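Local coordinates for protein pectate lyase II (Xanthomonas campestris pv. campestris, PDB 2QY1) that probably cleaves de-esterified pectin as a secreted pectate lyase of polysaccharide lyase family 1, which breaks polygalacturonate chains by beta-elimination, at residues A[215-219]-A[239-244]; A[262-266]-A[292-298]; A[2-6]-A[302-306]; A[197-201]-A[317-322]. The protein carries 2 engineered substitutions. All coordinates share one frame. Residues are numbered along the deposited sequence.

In the fold
All four contacts belong to a right-handed parallel beta-helix, the fold of polysaccharide lyase family 1. Contact 1 is the buried one: two strands of successive coils in parallel register, joined by backbone hydrogen bonds. Contact 2 continues the same sheet by one coil, since strand 263-267 neighbours strand 238-242, but its partner 292-298 is an irregular, solvent-exposed segment held by backbone, side-chain and water-mediated bonds, with a cation-pi contact. Contact 3, partly buried, joins the N-terminal segment 2-6 to the loop 302-306 before helix 314-321 through aromatic packing; its Tyr-304 and Tyr-306 hydrogen-bond to His-217 and Glu-242 of contact 1. Contact 4, also partly buried, sets that helix against strand 193-202 by apolar packing and one water.

Contact 1 (A[215-219]-A[239-244]); sequences LSHIY and AKIESN
Two extended strands run in parallel, axes 4.6 Å and directions 9° apart, with Ser-216, His-217, Ile-218 and Tyr-219 level with Ala-239, Lys-240, Ile-241 and Glu-242 (CA-CA 4.6 to 4.9 Å). Lys-240 N donates to Ser-216 O (2.9 Å), Ile-218 N to Lys-240 O (2.8 Å) and Glu-242 N to Ile-218 O (3.0 Å). After Glu-242 the chain turns out of the strand, Ser-243 at phi/psi 49/39. His-217, Tyr-219, Lys-240 and Glu-242 share one face of the sheet. His-217 is t at chi1, which brings the end of its imidazole close to strand 238-242, and NE2 donates to Glu-242 OE2 (2.9 Å); Glu-242, all t, extends to meet it. Such in-register parallel pairing is characteristic of adjacent coils of a parallel beta-helix, here the pectate lyase fold. Tyr-304 and Tyr-306 cover this face, bonding His-217 ND1 and Glu-242 OE2 respectively. Lys-240, extended to a p chi4, runs outward past the imidazole, its CG 3.8 Å from His-217 CD2. Tyr-219 takes p, its ring stacked on His-197. On the other face Ile-218 and Ile-241 share the m,t rotamer, and Ile-218 CD1 touches Ala-239 CB at 4.0 Å.

Contact 2 (A[262-266]-A[292-298]); sequences GYWDL and WISTKVF
Gly-262 leads into the strand, its O receiving a bond from a water (2.7 Å) that also hydrogen-bonds Thr-295 OG1 (3.0 Å). Tyr-263, chi1 m, offers a ring face to the extended Lys-296 tail: CE lies 3.7 Å from the centroid in a CH-pi contact and NZ 4.0 Å in a cation-pi one. Trp-264 N donates to Thr-295 OG1 (2.9 Å), set by a p rotamer, while Trp-264 O accepts from Thr-295 N (2.8 Å) and Lys-296 N (3.2 Å). The p rotamer of Trp-264 brings NE1 to Ile-293 O in a weak bond (3.3 Å), doubled by a bridging water. The strand belongs to a late coil of the beta-helix, paired on its other edge with strand 238-242; the irregular segment 292-298 passes it on the surface, 292-295 running roughly antiparallel, Ser-294 and Thr-295 level with Asp-265 and Trp-264. Asp-265, chi1 t, accepts from Phe-298 N at OD2 (2.9 Å). Leu-266 N donates to Ser-294 OG (2.7 Å), and Leu-266 CD2 meets the ring edge of Trp-292 at CE3 (4.0 Å).

Contact 3 (A[2-6]-A[302-306]); sequences PVGYG and LGYIY
Both segments are irregular, with Gly-4 opposite Tyr-304 (CA-CA 6.1 Å) and Val-3 opposite Tyr-306 (6.5 Å). Aromatic contacts dominate. Tyr-304, p at chi1, points at the N-terminal segment and turns its edge to the face of Tyr-5 (chi1 m): a T-shaped pair with centroids 5.1 Å apart and planes at 83°, CE1 of Tyr-304 lying 3.8 Å from Tyr-5 CG. One face of the Tyr-304 ring receives Gly-4, whose CA sits 3.4 Å from the centroid and 6° off the normal, a CH-pi contact; the phi/psi of 113/-155 suits glycine, as a CB would jam against the carbonyl O of Val-3. The contact packs the N-terminal segment against the loop before helix 314-321, on the outside of the parallel beta-helix. Beneath them lie contact 1's strands, where Tyr-304 OH bonds to His-217 and Tyr-306 OH to Glu-242; Tyr-304 OH also bonds to Thr-195. Apolar packing is lighter: Val-3 CG1 touches Tyr-306 CB at 3.8 Å, and Leu-302 CD2 approaches Tyr-5 CZ at 4.0 Å. The polar link is a single water, accepting from Gly-4 N (3.0 Å) and donating to Ile-305 O (2.8 Å).

Contact 4 (A[197-201]-A[317-322]); sequences HHNRF and KVIATA
Lys-317 to Thr-321 end a helix lying against a bend at His-198, whose phi/psi of 56/26 breaks strand 193-202. Lys-317, t at chi1, brings CG to the ring edge of His-198 at CD2 (3.9 Å). Val-318, t, makes the most contacts: its CG1 lies 3.5 Å from Asn-199 O, 3.5 Å from Arg-200 CB and 3.9 Å from His-198 O. Ile-319 (m,t) places CG1 over a face of the guanidinium of Arg-200, 3.8 Å from CZ; the Arg-200 side chain is extended, and its NE makes a salt bridge to Glu-202. Thr-321, p, bonds back from OG1 to Lys-317 O (2.8 Å). At Ala-322 the chain leaves helical angles; CB packs on Arg-200 CB (3.8 Å) and His-198 O (3.7 Å). A water accepts from Arg-200 NH1 (3.1 Å) and donates to Ile-319 O (2.9 Å) and Ala-322 O (2.8 Å). Helix 314-321 thus lies outside the beta-helix, Val-318 touching Tyr-222 of strand 215-226 and Thr-321 touching Tyr-168 of strand 164-174.

Contact 1 (A[215-219]-A[239-244])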
loop_
_atom_site.group_PDB
_atom_site.type_symbol
_atom_site.label_atom_id
_atom_site.label_comp_id
_atom_site.label_asym_id
_atom_site.label_seq_id
_atom_site.Cartn_x
_atom_site.Cartn_y
_atom_site.Cartn_z
ATOM N N LEU A 215 -6.981 3.980 -12.723
ATOM C CA LEU A 215 -7.800 2.781 -12.604
ATOM C C LEU A 215 -7.191 1.838 -11.587
ATOM O O LEU A 215 -5.967 1.707 -11.503
ATOM C CB LEU A 215 -7.928 2.068 -13.956
ATOM C CG LEU A 215 -8.454 2.870 -15.152
ATOM C CD1 LEU A 215 -8.294 2.071 -16.437
ATOM C CD2 LEU A 215 -9.905 3.292 -14.952
ATOM N N SER A 216 -8.048 1.188 -10.808
ATOM C CA SER A 216 -7.590 0.194 -9.852
ATOM C C SER A 216 -8.462 -1.054 -9.875
ATOM O O SER A 216 -9.630 -1.017 -10.285
ATOM C CB SER A 216 -7.523 0.776 -8.435
ATOM O OG SER A 216 -8.816 0.904 -7.870
ATOM N N HIS A 217 -7.868 -2.158 -9.442
ATOM C CA HIS A 217 -8.582 -3.404 -9.255
ATOM C C HIS A 217 -8.309 -3.851 -7.823
ATOM O O HIS A 217 -7.178 -4.183 -7.468
ATOM C CB HIS A 217 -8.110 -4.439 -10.276
ATOM C CG HIS A 217 -8.882 -5.721 -10.253
ATOM N ND1 HIS A 217 -8.353 -6.908 -10.708
ATOM C CD2 HIS A 217 -10.139 -6.005 -9.834
ATOM C CE1 HIS A 217 -9.252 -7.867 -10.577
ATOM N NE2 HIS A 217 -10.343 -7.347 -10.045
ATOM N N ILE A 218 -9.354 -3.815 -7.004
ATOM C CA ILE A 218 -9.258 -4.114 -5.579
ATOM C C ILE A 218 -10.073 -5.379 -5.306
ATOM O O ILE A 218 -11.300 -5.328 -5.253
ATOM C CB ILE A 218 -9.766 -2.907 -4.728
ATOM C CG1 ILE A 218 -8.935 -1.652 -5.033
ATOM C CG2 ILE A 218 -9.746 -3.226 -3.225
ATOM C CD1 ILE A 218 -9.621 -0.332 -4.675
ATOM N N TYR A 219 -9.390 -6.516 -5.162
ATOM C CA TYR A 219 -10.080 -7.806 -5.022
ATOM C C TYR A 219 -9.474 -8.723 -3.966
ATOM O O TYR A 219 -8.275 -8.672 -3.716
ATOM C CB TYR A 219 -10.206 -8.527 -6.382
ATOM C CG TYR A 219 -8.962 -9.239 -6.887
ATOM C CD1 TYR A 219 -8.721 -10.581 -6.575
ATOM C CD2 TYR A 219 -8.045 -8.584 -7.706
ATOM C CE1 TYR A 219 -7.577 -11.240 -7.042
ATOM C CE2 TYR A 219 -6.908 -9.233 -8.186
ATOM C CZ TYR A 219 -6.681 -10.560 -7.850
ATOM O OH TYR A 219 -5.552 -11.196 -8.325
ATOM N N ALA A 239 -12.613 2.261 -9.673
ATOM C CA ALA A 239 -12.115 1.059 -9.010
ATOM C C ALA A 239 -13.029 -0.135 -9.266
ATOM O O ALA A 239 -14.232 -0.076 -9.002
ATOM C CB ALA A 239 -11.971 1.300 -7.516
ATOM N N LYS A 240 -12.456 -1.210 -9.800
ATOM C CA LYS A 240 -13.155 -2.485 -9.870
ATOM C C LYS A 240 -12.983 -3.172 -8.517
ATOM O O LYS A 240 -11.893 -3.640 -8.180
ATOM C CB LYS A 240 -12.615 -3.355 -11.012
ATOM C CG LYS A 240 -13.369 -4.665 -11.191
ATOM C CD LYS A 240 -12.863 -5.455 -12.390
ATOM C CE LYS A 240 -13.692 -6.714 -12.607
ATOM N NZ LYS A 240 -15.080 -6.422 -13.073
ATOM N N ILE A 241 -14.066 -3.207 -7.743
ATOM C CA ILE A 241 -14.048 -3.744 -6.384
ATOM C C ILE A 241 -14.753 -5.100 -6.372
ATOM O O ILE A 241 -15.978 -5.176 -6.478
ATOM C CB ILE A 241 -14.697 -2.755 -5.377
ATOM C CG1 ILE A 241 -13.995 -1.392 -5.444
ATOM C CG2 ILE A 241 -14.668 -3.324 -3.954
ATOM C CD1 ILE A 241 -14.692 -0.278 -4.669
ATOM N N GLU A 242 -13.962 -6.162 -6.230
ATOM C CA GLU A 242 -14.423 -7.522 -6.507
ATOM C C GLU A 242 -14.057 -8.516 -5.403
ATOM O O GLU A 242 -12.912 -8.566 -4.962
ATOM C CB GLU A 242 -13.832 -7.982 -7.846
ATOM C CG GLU A 242 -14.252 -9.369 -8.304
ATOM C CD GLU A 242 -13.571 -9.810 -9.593
ATOM O OE1 GLU A 242 -13.891 -10.916 -10.071
ATOM O OE2 GLU A 242 -12.720 -9.063 -10.129
ATOM N N SER A 243 -15.039 -9.302 -4.965
ATOM C CA SER A 243 -14.811 -10.435 -4.055
ATOM C C SER A 243 -13.961 -10.130 -2.814
ATOM O O SER A 243 -13.127 -10.943 -2.402
ATOM C CB SER A 243 -14.220 -11.627 -4.824
ATOM O OG SER A 243 -15.142 -12.122 -5.778
ATOM N N ASN A 244 -14.171 -8.956 -2.225
ATOM C CA ASN A 244 -13.540 -8.614 -0.957
ATOM C C ASN A 244 -14.394 -9.128 0.202
ATOM O O ASN A 244 -15.538 -9.546 0.007
ATOM C CB ASN A 244 -13.326 -7.097 -0.843
ATOM C CG ASN A 244 -12.510 -6.525 -1.992
ATOM O OD1 ASN A 244 -13.060 -5.987 -2.953
ATOM N ND2 ASN A 244 -11.195 -6.643 -1.900
#

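Contact 2 (A[262-266]-A[292-298])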
loop_
_atom_site.group_PDB
_atom_site.type_symbol
_atom_site.label_atom_id
_atom_site.label_comp_id
_atom_site.label_asym_id
_atom_site.label_seq_id
_atom_site.Cartn_x
_atom_site.Cartn_y
_atom_site.Cartn_z
ATOM N N GLY A 262 -15.186 9.957 -7.402
ATOM C CA GLY A 262 -14.701 8.783 -8.121
ATOM C C GLY A 262 -15.794 7.732 -8.186
ATOM O O GLY A 262 -16.834 7.870 -7.539
ATOM N N TYR A 263 -15.551 6.673 -8.955
ATOM C CA TYR A 263 -16.588 5.690 -9.278
ATOM C C TYR A 263 -16.132 4.258 -9.014
ATOM O O TYR A 263 -14.936 3.996 -8.865
ATOM C CB TYR A 263 -17.032 5.855 -10.738
ATOM C CG TYR A 263 -17.400 7.277 -11.100
ATOM C CD1 TYR A 263 -18.702 7.746 -10.930
ATOM C CD2 TYR A 263 -16.441 8.162 -11.599
ATOM C CE1 TYR A 263 -19.041 9.058 -11.254
ATOM C CE2 TYR A 263 -16.771 9.476 -11.922
ATOM C CZ TYR A 263 -18.071 9.915 -11.748
ATOM O OH TYR A 263 -18.400 11.213 -12.068
ATOM N N TRP A 264 -17.092 3.336 -8.949
ATOM C CA TRP A 264 -16.789 1.938 -8.641
ATOM C C TRP A 264 -17.643 0.921 -9.392
ATOM O O TRP A 264 -18.823 1.154 -9.664
ATOM C CB TRP A 264 -16.865 1.676 -7.131
ATOM C CG TRP A 264 -18.052 2.289 -6.451
ATOM C CD1 TRP A 264 -19.332 1.821 -6.452
ATOM C CD2 TRP A 264 -18.062 3.483 -5.660
ATOM N NE1 TRP A 264 -20.144 2.650 -5.713
ATOM C CE2 TRP A 264 -19.388 3.677 -5.213
ATOM C CE3 TRP A 264 -17.077 4.405 -5.280
ATOM C CZ2 TRP A 264 -19.758 4.761 -4.409
ATOM C CZ3 TRP A 264 -17.445 5.484 -4.483
ATOM C CH2 TRP A 264 -18.774 5.650 -4.053
ATOM N N ASP A 265 -17.013 -0.205 -9.722
ATOM C CA ASP A 265 -17.673 -1.361 -10.311
ATOM C C ASP A 265 -17.633 -2.477 -9.264
ATOM O O ASP A 265 -16.571 -3.043 -8.980
ATOM C CB ASP A 265 -16.942 -1.783 -11.593
ATOM C CG ASP A 265 -17.762 -2.719 -12.471
ATOM O OD1 ASP A 265 -18.654 -3.424 -11.956
ATOM O OD2 ASP A 265 -17.502 -2.758 -13.692
ATOM N N LEU A 266 -18.793 -2.767 -8.682
ATOM C CA LEU A 266 -18.902 -3.705 -7.564
ATOM C C LEU A 266 -19.460 -5.054 -8.003
ATOM O O LEU A 266 -20.501 -5.116 -8.653
ATOM C CB LEU A 266 -19.786 -3.114 -6.458
ATOM C CG LEU A 266 -19.265 -1.920 -5.647
ATOM C CD1 LEU A 266 -20.419 -1.165 -5.005
ATOM C CD2 LEU A 266 -18.269 -2.360 -4.589
ATOM N N TRP A 292 -24.536 -1.094 -2.190
ATOM C CA TRP A 292 -23.532 -1.858 -2.945
ATOM C C TRP A 292 -23.819 -1.918 -4.449
ATOM O O TRP A 292 -23.599 -2.945 -5.100
ATOM C CB TRP A 292 -23.340 -3.255 -2.336
ATOM C CG TRP A 292 -22.824 -3.178 -0.937
ATOM C CD1 TRP A 292 -23.563 -3.077 0.208
ATOM C CD2 TRP A 292 -21.452 -3.149 -0.534
ATOM N NE1 TRP A 292 -22.734 -3.003 1.303
ATOM C CE2 TRP A 292 -21.433 -3.045 0.876
ATOM C CE3 TRP A 292 -20.234 -3.212 -1.224
ATOM C CZ2 TRP A 292 -20.244 -3.003 1.609
ATOM C CZ3 TRP A 292 -19.051 -3.168 -0.494
ATOM C CH2 TRP A 292 -19.068 -3.063 0.907
ATOM N N ILE A 293 -24.288 -0.796 -4.990
ATOM C CA ILE A 293 -24.589 -0.679 -6.414
ATOM C C ILE A 293 -23.451 0.040 -7.153
ATOM O O ILE A 293 -22.914 1.036 -6.665
ATOM C CB ILE A 293 -25.989 -0.007 -6.649
ATOM C CG1 ILE A 293 -26.601 -0.435 -7.994
ATOM C CG2 ILE A 293 -25.947 1.520 -6.439
ATOM C CD1 ILE A 293 -26.191 0.390 -9.211
ATOM N N SER A 294 -23.084 -0.486 -8.320
ATOM C CA SER A 294 -22.005 0.074 -9.136
ATOM C C SER A 294 -22.349 1.455 -9.700
ATOM O O SER A 294 -23.463 1.680 -10.175
ATOM C CB SER A 294 -21.654 -0.878 -10.281
ATOM O OG SER A 294 -21.214 -2.134 -9.789
ATOM N N THR A 295 -21.386 2.372 -9.651
ATOM C CA THR A 295 -21.601 3.730 -10.165
ATOM C C THR A 295 -21.004 3.936 -11.560
ATOM O O THR A 295 -21.395 4.861 -12.277
ATOM C CB THR A 295 -21.086 4.812 -9.192
ATOM O OG1 THR A 295 -19.724 4.535 -8.837
ATOM C CG2 THR A 295 -21.944 4.845 -7.931
ATOM N N LYS A 296 -20.059 3.074 -11.930
ATOM C CA LYS A 296 -19.531 3.016 -13.295
ATOM C C LYS A 296 -19.033 1.620 -13.632
ATOM O O LYS A 296 -18.547 0.896 -12.761
ATOM C CB LYS A 296 -18.392 4.018 -13.502
ATOM C CG LYS A 296 -18.813 5.332 -14.130
ATOM C CD LYS A 296 -17.602 6.168 -14.517
ATOM C CE LYS A 296 -18.012 7.564 -14.952
ATOM N NZ LYS A 296 -16.829 8.389 -15.316
ATOM N N VAL A 297 -19.162 1.245 -14.903
ATOM C CA VAL A 297 -18.546 0.025 -15.406
ATOM C C VAL A 297 -17.058 0.291 -15.656
ATOM O O VAL A 297 -16.685 1.361 -16.146
ATOM C CB VAL A 297 -19.271 -0.515 -16.678
ATOM C CG1 VAL A 297 -19.166 0.464 -17.853
ATOM C CG2 VAL A 297 -18.749 -1.893 -17.068
ATOM N N PHE A 298 -16.213 -0.668 -15.286
ATOM C CA PHE A 298 -14.779 -0.564 -15.539
ATOM C C PHE A 298 -14.555 -0.381 -17.045
ATOM O O PHE A 298 -14.966 -1.228 -17.838
ATOM C CB PHE A 298 -14.052 -1.797 -15.007
ATOM C CG PHE A 298 -12.581 -1.594 -14.809
ATOM C CD1 PHE A 298 -12.099 -0.883 -13.709
ATOM C CD2 PHE A 298 -11.669 -2.121 -15.714
ATOM C CE1 PHE A 298 -10.732 -0.698 -13.523
ATOM C CE2 PHE A 298 -10.299 -1.939 -15.537
ATOM C CZ PHE A 298 -9.832 -1.228 -14.440
HETATM O O HOH W 1 -19.298 6.845 -7.022
HETATM O O HOH W 2 -23.158 3.010 -4.879
HETATM O O HOH W 3 -22.072 -3.713 -12.073
#

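Contact 3 (A[2-6]-A[302-306])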
loop_
_atom_site.group_PDB
_atom_site.type_symbol
_atom_site.label_atom_id
_atom_site.label_comp_id
_atom_site.label_asym_id
_atom_site.label_seq_id
_atom_site.Cartn_x
_atom_site.Cartn_y
_atom_site.Cartn_z
ATOM N N PRO A 2 4.067 -12.022 -9.472
ATOM C CA PRO A 2 3.012 -11.026 -9.274
ATOM C C PRO A 2 1.799 -11.254 -10.173
ATOM O O PRO A 2 1.945 -11.651 -11.333
ATOM C CB PRO A 2 3.701 -9.704 -9.638
ATOM C CG PRO A 2 4.843 -10.085 -10.496
ATOM C CD PRO A 2 5.304 -11.414 -9.993
ATOM N N VAL A 3 0.615 -11.010 -9.621
ATOM C CA VAL A 3 -0.629 -11.066 -10.379
ATOM C C VAL A 3 -1.237 -9.665 -10.415
ATOM O O VAL A 3 -1.266 -8.972 -9.402
ATOM C CB VAL A 3 -1.628 -12.080 -9.758
ATOM C CG1 VAL A 3 -2.965 -12.062 -10.498
ATOM C CG2 VAL A 3 -1.039 -13.487 -9.765
ATOM N N GLY A 4 -1.707 -9.244 -11.583
ATOM C CA GLY A 4 -2.343 -7.936 -11.709
ATOM C C GLY A 4 -1.536 -6.973 -12.555
ATOM O O GLY A 4 -0.749 -7.396 -13.401
ATOM N N TYR A 5 -1.726 -5.676 -12.321
ATOM C CA TYR A 5 -1.030 -4.648 -13.098
ATOM C C TYR A 5 0.494 -4.684 -12.928
ATOM O O TYR A 5 1.230 -4.221 -13.803
ATOM C CB TYR A 5 -1.571 -3.254 -12.777
ATOM C CG TYR A 5 -2.893 -2.912 -13.440
ATOM C CD1 TYR A 5 -3.016 -2.886 -14.832
ATOM C CD2 TYR A 5 -4.012 -2.582 -12.676
ATOM C CE1 TYR A 5 -4.229 -2.561 -15.444
ATOM C CE2 TYR A 5 -5.228 -2.251 -13.279
ATOM C CZ TYR A 5 -5.327 -2.243 -14.660
ATOM O OH TYR A 5 -6.524 -1.916 -15.256
ATOM N N GLY A 6 0.956 -5.241 -11.809
ATOM C CA GLY A 6 2.391 -5.414 -11.565
ATOM C C GLY A 6 2.958 -6.713 -12.119
ATOM O O GLY A 6 4.111 -7.051 -11.848
ATOM N N LEU A 302 -8.740 -5.328 -18.182
ATOM C CA LEU A 302 -7.643 -5.308 -17.219
ATOM C C LEU A 302 -6.334 -5.677 -17.905
ATOM O O LEU A 302 -5.274 -5.148 -17.563
ATOM C CB LEU A 302 -7.927 -6.258 -16.052
ATOM C CG LEU A 302 -8.989 -5.810 -15.044
ATOM C CD1 LEU A 302 -9.508 -7.000 -14.253
ATOM C CD2 LEU A 302 -8.445 -4.736 -14.103
ATOM N N GLY A 303 -6.423 -6.575 -18.883
ATOM C CA GLY A 303 -5.269 -6.982 -19.674
ATOM C C GLY A 303 -4.401 -8.002 -18.969
ATOM O O GLY A 303 -3.249 -8.211 -19.354
ATOM N N TYR A 304 -4.952 -8.628 -17.929
ATOM C CA TYR A 304 -4.264 -9.701 -17.211
ATOM C C TYR A 304 -5.214 -10.778 -16.691
ATOM O O TYR A 304 -6.423 -10.555 -16.565
ATOM C CB TYR A 304 -3.395 -9.149 -16.072
ATOM C CG TYR A 304 -4.129 -8.356 -15.007
ATOM C CD1 TYR A 304 -4.011 -6.968 -14.945
ATOM C CD2 TYR A 304 -4.918 -8.994 -14.046
ATOM C CE1 TYR A 304 -4.667 -6.232 -13.963
ATOM C CE2 TYR A 304 -5.584 -8.266 -13.060
ATOM C CZ TYR A 304 -5.449 -6.886 -13.024
ATOM O OH TYR A 304 -6.094 -6.162 -12.046
ATOM N N ILE A 305 -4.639 -11.939 -16.387
ATOM C CA ILE A 305 -5.375 -13.086 -15.867
ATOM C C ILE A 305 -5.231 -13.147 -14.347
ATOM O O ILE A 305 -4.144 -12.914 -13.814
ATOM C CB ILE A 305 -4.854 -14.410 -16.499
ATOM C CG1 ILE A 305 -4.856 -14.334 -18.039
ATOM C CG2 ILE A 305 -5.631 -15.622 -15.977
ATOM C CD1 ILE A 305 -6.227 -14.146 -18.688
ATOM N N TYR A 306 -6.328 -13.454 -13.654
ATOM C CA TYR A 306 -6.312 -13.570 -12.193
ATOM C C TYR A 306 -7.289 -14.626 -11.673
ATOM O O TYR A 306 -8.348 -14.843 -12.260
ATOM C CB TYR A 306 -6.575 -12.206 -11.533
ATOM C CG TYR A 306 -7.942 -11.604 -11.805
ATOM C CD1 TYR A 306 -8.226 -10.978 -13.022
ATOM C CD2 TYR A 306 -8.942 -11.637 -10.834
ATOM C CE1 TYR A 306 -9.480 -10.419 -13.268
ATOM C CE2 TYR A 306 -10.194 -11.077 -11.072
ATOM C CZ TYR A 306 -10.457 -10.472 -12.289
ATOM O OH TYR A 306 -11.697 -9.918 -12.519
HETATM O O HOH W 4 -1.808 -11.361 -13.673
#

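Contact 4 (A[197-201]-A[317-322])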
loop_
_atom_site.group_PDB
_atom_site.type_symbol
_atom_site.label_atom_id
_atom_site.label_comp_id
_atom_site.label_asym_id
_atom_site.label_seq_id
_atom_site.Cartn_x
_atom_site.Cartn_y
_atom_site.Cartn_z
ATOM N N HIS A 197 -4.636 -6.784 -4.035
ATOM C CA HIS A 197 -5.316 -8.052 -3.750
ATOM C C HIS A 197 -4.726 -8.878 -2.616
ATOM O O HIS A 197 -3.521 -8.834 -2.359
ATOM C CB HIS A 197 -5.501 -8.896 -5.019
ATOM C CG HIS A 197 -4.247 -9.543 -5.520
ATOM N ND1 HIS A 197 -3.882 -10.825 -5.169
ATOM C CD2 HIS A 197 -3.287 -9.095 -6.363
ATOM C CE1 HIS A 197 -2.744 -11.135 -5.764
ATOM N NE2 HIS A 197 -2.362 -10.103 -6.495
ATOM N N HIS A 198 -5.607 -9.617 -1.940
ATOM C CA HIS A 198 -5.252 -10.500 -0.820
ATOM C C HIS A 198 -4.519 -9.793 0.324
ATOM O O HIS A 198 -3.765 -10.421 1.073
ATOM C CB HIS A 198 -4.467 -11.721 -1.313
ATOM C CG HIS A 198 -5.298 -12.712 -2.068
ATOM N ND1 HIS A 198 -5.393 -12.709 -3.442
ATOM C CD2 HIS A 198 -6.070 -13.739 -1.640
ATOM C CE1 HIS A 198 -6.186 -13.693 -3.829
ATOM N NE2 HIS A 198 -6.612 -14.332 -2.755
ATOM N N ASN A 199 -4.751 -8.488 0.460
ATOM C CA ASN A 199 -4.206 -7.729 1.581
ATOM C C ASN A 199 -5.088 -7.868 2.822
ATOM O O ASN A 199 -6.301 -8.079 2.717
ATOM C CB ASN A 199 -4.044 -6.245 1.224
ATOM C CG ASN A 199 -3.154 -6.021 0.016
ATOM O OD1 ASN A 199 -3.619 -5.626 -1.052
ATOM N ND2 ASN A 199 -1.872 -6.278 0.180
ATOM N N ARG A 200 -4.463 -7.753 3.990
ATOM C CA ARG A 200 -5.167 -7.760 5.270
ATOM C C ARG A 200 -5.110 -6.362 5.873
ATOM O O ARG A 200 -4.029 -5.864 6.195
ATOM C CB ARG A 200 -4.538 -8.778 6.224
ATOM C CG ARG A 200 -5.351 -9.047 7.478
ATOM C CD ARG A 200 -4.713 -10.121 8.344
ATOM N NE ARG A 200 -5.379 -10.217 9.644
ATOM C CZ ARG A 200 -4.994 -11.014 10.639
ATOM N NH1 ARG A 200 -3.938 -11.807 10.503
ATOM N NH2 ARG A 200 -5.674 -11.019 11.779
ATOM N N PHE A 201 -6.276 -5.736 6.006
ATOM C CA PHE A 201 -6.393 -4.402 6.584
ATOM C C PHE A 201 -7.193 -4.498 7.877
ATOM O O PHE A 201 -8.411 -4.697 7.843
ATOM C CB PHE A 201 -7.096 -3.443 5.613
ATOM C CG PHE A 201 -6.449 -3.348 4.253
ATOM C CD1 PHE A 201 -5.148 -2.863 4.108
ATOM C CD2 PHE A 201 -7.159 -3.706 3.108
ATOM C CE1 PHE A 201 -4.556 -2.761 2.841
ATOM C CE2 PHE A 201 -6.584 -3.601 1.842
ATOM C CZ PHE A 201 -5.278 -3.126 1.709
ATOM N N LYS A 317 -8.487 -17.158 4.097
ATOM C CA LYS A 317 -7.362 -17.201 3.163
ATOM C C LYS A 317 -6.347 -16.091 3.442
ATOM O O LYS A 317 -5.147 -16.355 3.525
ATOM C CB LYS A 317 -7.866 -17.156 1.707
ATOM C CG LYS A 317 -6.834 -16.778 0.630
ATOM C CD LYS A 317 -5.644 -17.743 0.528
ATOM C CE LYS A 317 -5.977 -19.020 -0.221
ATOM N NZ LYS A 317 -4.793 -19.927 -0.249
ATOM N N VAL A 318 -6.837 -14.864 3.600
ATOM C CA VAL A 318 -5.973 -13.709 3.844
ATOM C C VAL A 318 -5.291 -13.781 5.215
ATOM O O VAL A 318 -4.093 -13.540 5.318
ATOM C CB VAL A 318 -6.734 -12.373 3.634
ATOM C CG1 VAL A 318 -5.942 -11.194 4.157
ATOM C CG2 VAL A 318 -7.047 -12.174 2.154
ATOM N N ILE A 319 -6.039 -14.142 6.256
ATOM C CA ILE A 319 -5.439 -14.349 7.578
ATOM C C ILE A 319 -4.286 -15.359 7.501
ATOM O O ILE A 319 -3.244 -15.169 8.131
ATOM C CB ILE A 319 -6.492 -14.760 8.647
ATOM C CG1 ILE A 319 -7.333 -13.544 9.052
ATOM C CG2 ILE A 319 -5.815 -15.369 9.883
ATOM C CD1 ILE A 319 -8.632 -13.883 9.786
ATOM N N ALA A 320 -4.465 -16.401 6.694
ATOM C CA ALA A 320 -3.475 -17.473 6.564
ATOM C C ALA A 320 -2.238 -17.104 5.733
ATOM O O ALA A 320 -1.164 -17.677 5.935
ATOM C CB ALA A 320 -4.132 -18.726 5.997
ATOM N N THR A 321 -2.389 -16.156 4.810
ATOM C CA THR A 321 -1.359 -15.909 3.794
ATOM C C THR A 321 -0.747 -14.504 3.793
ATOM O O THR A 321 0.364 -14.323 3.292
ATOM C CB THR A 321 -1.883 -16.198 2.367
ATOM O OG1 THR A 321 -2.996 -15.341 2.077
ATOM C CG2 THR A 321 -2.300 -17.663 2.218
ATOM N N ALA A 322 -1.465 -13.518 4.332
ATOM C CA ALA A 322 -1.025 -12.121 4.252
ATOM C C ALA A 322 0.058 -11.758 5.257
ATOM O O ALA A 322 0.029 -12.205 6.407
ATOM C CB ALA A 322 -2.208 -11.173 4.389
HETATM O O HOH W 5 -2.063 -12.568 8.218
#